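Long-range contact in putative branched-chain amino acid ABC transporter, periplasmic branched-chain amino acid-binding protein (Pseudomonas protegens Pf-5, PDB 4RU0), which probably binds a branched-chain amino acid or related solute in the periplasm for uptake by an ABC transporter: residues G30-R42 with F97-P111. Sequence-based numbering, arbitrary orientation.
Sequences GPDQQFFPLATYR and FKNGLDGAPVAVYQP
F35 and P37 of the first strand, 34-40, pack against the end of helix 87-97 and the extended segment that follows it, within one lobe of a type I periplasmic binding protein fold. Strand 76-82 runs parallel to 34-40 on its other flank, while here 101-111 lies alongside with little direct backbone pairing.

Apolar packing centres on F35. With chi1 at -177°, CG opposite the backbone N, the ring is carried in among F97, L101 and V106. The F35 edge meets the face of F97 in a T-shaped stack, centroids 5.3 Å apart and planes at 78°. L101 CB sits over the middle of one F35 face in a CH-pi contact, 3.6 Å from the centroid; P37 N lies over the opposite face, and V106 CG2 reaches the rim at F35 CD2. With an alanine at F35, the F97 face and L101 CB would probably lose their aromatic partner and a gap would open beside V106. Farther along, the P37 ring sits in the corner formed by F97 and Y109, its CB 3.5 Å from F97 CD2 and its CG against Y109 CD1; Y109 also stacks edge-to-face with Y94. At the N-terminal end P31 rests on G103 within the type I' turn 101-104.

Direct polar contacts are few. F35 N donates to P105 O (3.2 Å), a bent bond with an N-H...O angle of 137°. The Q34 amide brings NE2 near the same carbonyl, while its OE1 accepts from L353 N.

Toward the ligand pocket, where Y41 lies, two waters bridge the backbones. One links P37 O, A39 N and Q110 O; the second accepts from Q110 N and lies 2.7 Å from P37 O and 2.8 Å from Q110 OE1.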
loop_
_atom_site.group_PDB
_atom_site.type_symbol
_atom_site.label_atom_id
_atom_site.label_comp_id
_atom_site.label_asym_id
_atom_site.label_seq_id
_atom_site.Cartn_x
_atom_site.Cartn_y
_atom_site.Cartn_z
ATOM N N GLY A 30 -14.533 -28.795 1.566
ATOM C CA GLY A 30 -14.502 -27.436 1.024
ATOM C C GLY A 30 -15.040 -26.392 2.017
ATOM O O GLY A 30 -14.447 -25.325 2.148
ATOM N N PRO A 31 -16.164 -26.682 2.715
ATOM C CA PRO A 31 -16.485 -25.775 3.826
ATOM C C PRO A 31 -15.429 -25.797 4.938
ATOM O O PRO A 31 -15.280 -24.805 5.652
ATOM C CB PRO A 31 -17.827 -26.310 4.342
ATOM C CG PRO A 31 -18.433 -26.986 3.181
ATOM C CD PRO A 31 -17.288 -27.594 2.422
ATOM N N ASP A 32 -14.710 -26.910 5.071
ATOM C CA ASP A 32 -13.682 -27.064 6.098
ATOM C C ASP A 32 -12.482 -26.144 5.863
ATOM O O ASP A 32 -11.666 -25.922 6.756
ATOM C CB ASP A 32 -13.218 -28.514 6.148
ATOM C CG ASP A 32 -14.374 -29.484 6.159
ATOM O OD1 ASP A 32 -14.769 -29.919 7.260
ATOM O OD2 ASP A 32 -14.901 -29.798 5.068
ATOM N N GLN A 33 -12.385 -25.618 4.649
ATOM C CA GLN A 33 -11.302 -24.723 4.275
ATOM C C GLN A 33 -11.684 -23.258 4.506
ATOM O O GLN A 33 -12.861 -22.929 4.618
ATOM C CB GLN A 33 -10.924 -24.957 2.811
ATOM C CG GLN A 33 -10.641 -26.418 2.478
ATOM C CD GLN A 33 -10.629 -26.690 0.984
ATOM O OE1 GLN A 33 -11.431 -26.134 0.233
ATOM N NE2 GLN A 33 -9.718 -27.550 0.545
ATOM N N GLN A 34 -10.679 -22.390 4.603
ATOM C CA GLN A 34 -10.894 -20.947 4.724
ATOM C C GLN A 34 -10.783 -20.294 3.353
ATOM O O GLN A 34 -9.760 -20.427 2.680
ATOM C CB GLN A 34 -9.889 -20.321 5.690
ATOM C CG GLN A 34 -9.913 -18.796 5.715
ATOM C CD GLN A 34 -11.068 -18.239 6.519
ATOM O OE1 GLN A 34 -11.098 -18.351 7.747
ATOM N NE2 GLN A 34 -12.036 -17.638 5.830
ATOM N N PHE A 35 -11.834 -19.592 2.936
ATOM C CA PHE A 35 -11.854 -19.007 1.600
ATOM C C PHE A 35 -11.073 -17.698 1.526
ATOM O O PHE A 35 -11.212 -16.819 2.374
ATOM C CB PHE A 35 -13.291 -18.776 1.129
ATOM C CG PHE A 35 -13.383 -18.231 -0.267
ATOM C CD1 PHE A 35 -12.591 -18.752 -1.281
ATOM C CD2 PHE A 35 -14.264 -17.209 -0.571
ATOM C CE1 PHE A 35 -12.672 -18.255 -2.568
ATOM C CE2 PHE A 35 -14.353 -16.711 -1.856
ATOM C CZ PHE A 35 -13.555 -17.235 -2.856
ATOM N N PHE A 36 -10.254 -17.585 0.487
ATOM C CA PHE A 36 -9.447 -16.400 0.257
ATOM C C PHE A 36 -9.769 -15.833 -1.117
ATOM O O PHE A 36 -9.162 -16.232 -2.108
ATOM C CB PHE A 36 -7.960 -16.739 0.359
ATOM C CG PHE A 36 -7.096 -15.581 0.757
ATOM C CD1 PHE A 36 -6.600 -15.486 2.049
ATOM C CD2 PHE A 36 -6.770 -14.591 -0.161
ATOM C CE1 PHE A 36 -5.796 -14.428 2.422
ATOM C CE2 PHE A 36 -5.968 -13.523 0.204
ATOM C CZ PHE A 36 -5.479 -13.441 1.497
ATOM N N PRO A 37 -10.740 -14.909 -1.182
ATOM C CA PRO A 37 -11.158 -14.342 -2.466
ATOM C C PRO A 37 -10.029 -13.549 -3.125
ATOM O O PRO A 37 -9.313 -12.809 -2.445
ATOM C CB PRO A 37 -12.330 -13.433 -2.083
ATOM C CG PRO A 37 -12.099 -13.096 -0.652
ATOM C CD PRO A 37 -11.460 -14.305 -0.049
ATOM N N LEU A 38 -9.865 -13.724 -4.433
ATOM C CA LEU A 38 -8.828 -13.012 -5.170
ATOM C C LEU A 38 -9.422 -12.207 -6.321
ATOM O O LEU A 38 -9.823 -12.764 -7.342
ATOM C CB LEU A 38 -7.774 -13.988 -5.695
ATOM C CG LEU A 38 -6.939 -14.681 -4.615
ATOM C CD1 LEU A 38 -5.885 -15.578 -5.239
ATOM C CD2 LEU A 38 -6.297 -13.657 -3.686
ATOM N N ALA A 39 -9.485 -10.891 -6.138
ATOM C CA ALA A 39 -9.978 -9.989 -7.172
ATOM C C ALA A 39 -8.806 -9.505 -8.019
ATOM O O ALA A 39 -8.020 -8.662 -7.584
ATOM C CB ALA A 39 -10.725 -8.812 -6.553
ATOM N N THR A 40 -8.687 -10.050 -9.225
ATOM C CA THR A 40 -7.492 -9.836 -10.035
ATOM C C THR A 40 -7.816 -9.355 -11.439
ATOM O O THR A 40 -8.927 -9.559 -11.935
ATOM C CB THR A 40 -6.658 -11.132 -10.151
ATOM O OG1 THR A 40 -7.418 -12.126 -10.850
ATOM C CG2 THR A 40 -6.277 -11.661 -8.773
ATOM N N TYR A 41 -6.843 -8.711 -12.075
ATOM C CA TYR A 41 -6.952 -8.386 -13.489
ATOM C C TYR A 41 -5.824 -9.042 -14.278
ATOM O O TYR A 41 -4.652 -8.916 -13.925
ATOM C CB TYR A 41 -6.959 -6.866 -13.720
ATOM C CG TYR A 41 -6.004 -6.062 -12.861
ATOM C CD1 TYR A 41 -4.686 -5.854 -13.253
ATOM C CD2 TYR A 41 -6.432 -5.477 -11.674
ATOM C CE1 TYR A 41 -3.817 -5.107 -12.475
ATOM C CE2 TYR A 41 -5.571 -4.730 -10.891
ATOM C CZ TYR A 41 -4.265 -4.548 -11.294
ATOM O OH TYR A 41 -3.409 -3.809 -10.511
ATOM N N ARG A 42 -6.194 -9.757 -15.337
ATOM C CA ARG A 42 -5.221 -10.388 -16.222
ATOM C C ARG A 42 -5.466 -9.974 -17.665
ATOM O O ARG A 42 -4.873 -10.518 -18.592
ATOM C CB ARG A 42 -5.276 -11.908 -16.087
ATOM C CG ARG A 42 -4.816 -12.401 -14.731
ATOM C CD ARG A 42 -4.977 -13.899 -14.594
ATOM N NE ARG A 42 -4.459 -14.370 -13.314
ATOM C CZ ARG A 42 -3.175 -14.622 -13.078
ATOM N NH1 ARG A 42 -2.277 -14.446 -14.039
ATOM N NH2 ARG A 42 -2.791 -15.050 -11.881
ATOM N N PHE A 97 -18.365 -13.248 -4.448
ATOM C CA PHE A 97 -17.537 -13.852 -3.414
ATOM C C PHE A 97 -18.045 -13.660 -1.987
ATOM O O PHE A 97 -17.723 -14.460 -1.108
ATOM C CB PHE A 97 -16.112 -13.298 -3.505
ATOM C CG PHE A 97 -15.286 -13.916 -4.593
ATOM C CD1 PHE A 97 -15.645 -15.136 -5.146
ATOM C CD2 PHE A 97 -14.145 -13.279 -5.059
ATOM C CE1 PHE A 97 -14.883 -15.712 -6.146
ATOM C CE2 PHE A 97 -13.374 -13.849 -6.059
ATOM C CZ PHE A 97 -13.746 -15.067 -6.603
ATOM N N LYS A 98 -18.829 -12.610 -1.749
ATOM C CA LYS A 98 -19.180 -12.230 -0.379
ATOM C C LYS A 98 -19.890 -13.343 0.411
ATOM O O LYS A 98 -19.941 -13.297 1.642
ATOM C CB LYS A 98 -20.049 -10.970 -0.380
ATOM C CG LYS A 98 -21.480 -11.193 -0.827
ATOM C CD LYS A 98 -22.326 -9.945 -0.606
ATOM C CE LYS A 98 -23.798 -10.214 -0.906
ATOM N NZ LYS A 98 -24.601 -8.962 -0.865
ATOM N N ASN A 99 -20.427 -14.340 -0.284
ATOM C CA ASN A 99 -21.125 -15.421 0.399
ATOM C C ASN A 99 -20.277 -16.678 0.549
ATOM O O ASN A 99 -20.713 -17.652 1.161
ATOM C CB ASN A 99 -22.423 -15.749 -0.329
ATOM C CG ASN A 99 -23.466 -14.674 -0.150
ATOM O OD1 ASN A 99 -23.779 -14.280 0.975
ATOM N ND2 ASN A 99 -23.991 -14.170 -1.259
ATOM N N GLY A 100 -19.068 -16.649 -0.006
ATOM C CA GLY A 100 -18.139 -17.755 0.122
ATOM C C GLY A 100 -17.979 -18.550 -1.158
ATOM O O GLY A 100 -18.556 -18.199 -2.185
ATOM N N LEU A 101 -17.189 -19.620 -1.099
ATOM C CA LEU A 101 -16.997 -20.504 -2.247
ATOM C C LEU A 101 -17.220 -21.964 -1.864
ATOM O O LEU A 101 -16.414 -22.551 -1.141
ATOM C CB LEU A 101 -15.596 -20.338 -2.843
ATOM C CG LEU A 101 -15.250 -21.342 -3.950
ATOM C CD1 LEU A 101 -16.179 -21.176 -5.146
ATOM C CD2 LEU A 101 -13.791 -21.236 -4.377
ATOM N N ASP A 102 -18.323 -22.532 -2.354
ATOM C CA ASP A 102 -18.677 -23.932 -2.116
ATOM C C ASP A 102 -18.638 -24.293 -0.635
ATOM O O ASP A 102 -18.160 -25.364 -0.268
ATOM C CB ASP A 102 -17.749 -24.861 -2.905
ATOM C CG ASP A 102 -17.904 -24.702 -4.409
ATOM O OD1 ASP A 102 -19.053 -24.563 -4.876
ATOM O OD2 ASP A 102 -16.876 -24.715 -5.123
ATOM N N GLY A 103 -19.135 -23.391 0.209
ATOM C CA GLY A 103 -19.173 -23.617 1.645
ATOM C C GLY A 103 -18.174 -22.794 2.447
ATOM O O GLY A 103 -18.489 -22.327 3.546
ATOM N N ALA A 104 -16.971 -22.615 1.907
ATOM C CA ALA A 104 -15.906 -21.902 2.618
ATOM C C ALA A 104 -16.181 -20.399 2.699
ATOM O O ALA A 104 -16.360 -19.747 1.673
ATOM C CB ALA A 104 -14.571 -22.154 1.948
ATOM N N PRO A 105 -16.207 -19.845 3.926
ATOM C CA PRO A 105 -16.569 -18.445 4.187
ATOM C C PRO A 105 -15.430 -17.438 3.977
ATOM O O PRO A 105 -14.257 -17.810 3.942
ATOM C CB PRO A 105 -16.984 -18.473 5.658
ATOM C CG PRO A 105 -16.127 -19.547 6.250
ATOM C CD PRO A 105 -15.942 -20.587 5.172
ATOM N N VAL A 106 -15.793 -16.163 3.850
ATOM C CA VAL A 106 -14.827 -15.079 3.683
ATOM C C VAL A 106 -14.492 -14.453 5.031
ATOM O O VAL A 106 -15.386 -14.166 5.823
ATOM C CB VAL A 106 -15.368 -13.981 2.728
ATOM C CG1 VAL A 106 -14.452 -12.753 2.721
ATOM C CG2 VAL A 106 -15.553 -14.533 1.323
ATOM N N ALA A 107 -13.207 -14.249 5.296
ATOM C CA ALA A 107 -12.794 -13.572 6.517
ATOM C C ALA A 107 -12.453 -12.110 6.236
ATOM O O ALA A 107 -12.868 -11.215 6.968
ATOM C CB ALA A 107 -11.606 -14.281 7.141
ATOM N N VAL A 108 -11.691 -11.886 5.169
ATOM C CA VAL A 108 -11.269 -10.551 4.765
ATOM C C VAL A 108 -11.333 -10.439 3.250
ATOM O O VAL A 108 -11.223 -11.443 2.541
ATOM C CB VAL A 108 -9.835 -10.226 5.236
ATOM C CG1 VAL A 108 -9.791 -10.037 6.748
ATOM C CG2 VAL A 108 -8.890 -11.323 4.805
ATOM N N TYR A 109 -11.523 -9.220 2.753
ATOM C CA TYR A 109 -11.632 -9.011 1.318
ATOM C C TYR A 109 -10.714 -7.891 0.812
ATOM O O TYR A 109 -10.695 -6.785 1.359
ATOM C CB TYR A 109 -13.082 -8.710 0.936
ATOM C CG TYR A 109 -13.304 -8.721 -0.557
ATOM C CD1 TYR A 109 -13.611 -9.901 -1.220
ATOM C CD2 TYR A 109 -13.185 -7.556 -1.308
ATOM C CE1 TYR A 109 -13.802 -9.922 -2.591
ATOM C CE2 TYR A 109 -13.375 -7.567 -2.677
ATOM C CZ TYR A 109 -13.684 -8.751 -3.313
ATOM O OH TYR A 109 -13.873 -8.771 -4.676
ATOM N N GLN A 110 -9.965 -8.191 -0.246
ATOM C CA GLN A 110 -9.044 -7.229 -0.857
ATOM C C GLN A 110 -9.419 -6.968 -2.307
ATOM O O GLN A 110 -9.107 -7.769 -3.184
ATOM C CB GLN A 110 -7.604 -7.735 -0.778
ATOM C CG GLN A 110 -7.067 -7.853 0.632
ATOM C CD GLN A 110 -6.180 -9.070 0.822
ATOM O OE1 GLN A 110 -6.506 -10.166 0.367
ATOM N NE2 GLN A 110 -5.052 -8.882 1.498
ATOM N N PRO A 111 -10.099 -5.843 -2.564
ATOM C CA PRO A 111 -10.572 -5.531 -3.919
ATOM C C PRO A 111 -9.441 -5.311 -4.927
ATOM O O PRO A 111 -9.670 -5.478 -6.121
ATOM C CB PRO A 111 -11.390 -4.246 -3.722
ATOM C CG PRO A 111 -10.949 -3.689 -2.421
ATOM C CD PRO A 111 -10.558 -4.856 -1.573
HETATM O O HOH W 1 -8.461 -10.308 -3.527
HETATM O O HOH W 2 -9.112 -10.936 -0.445
#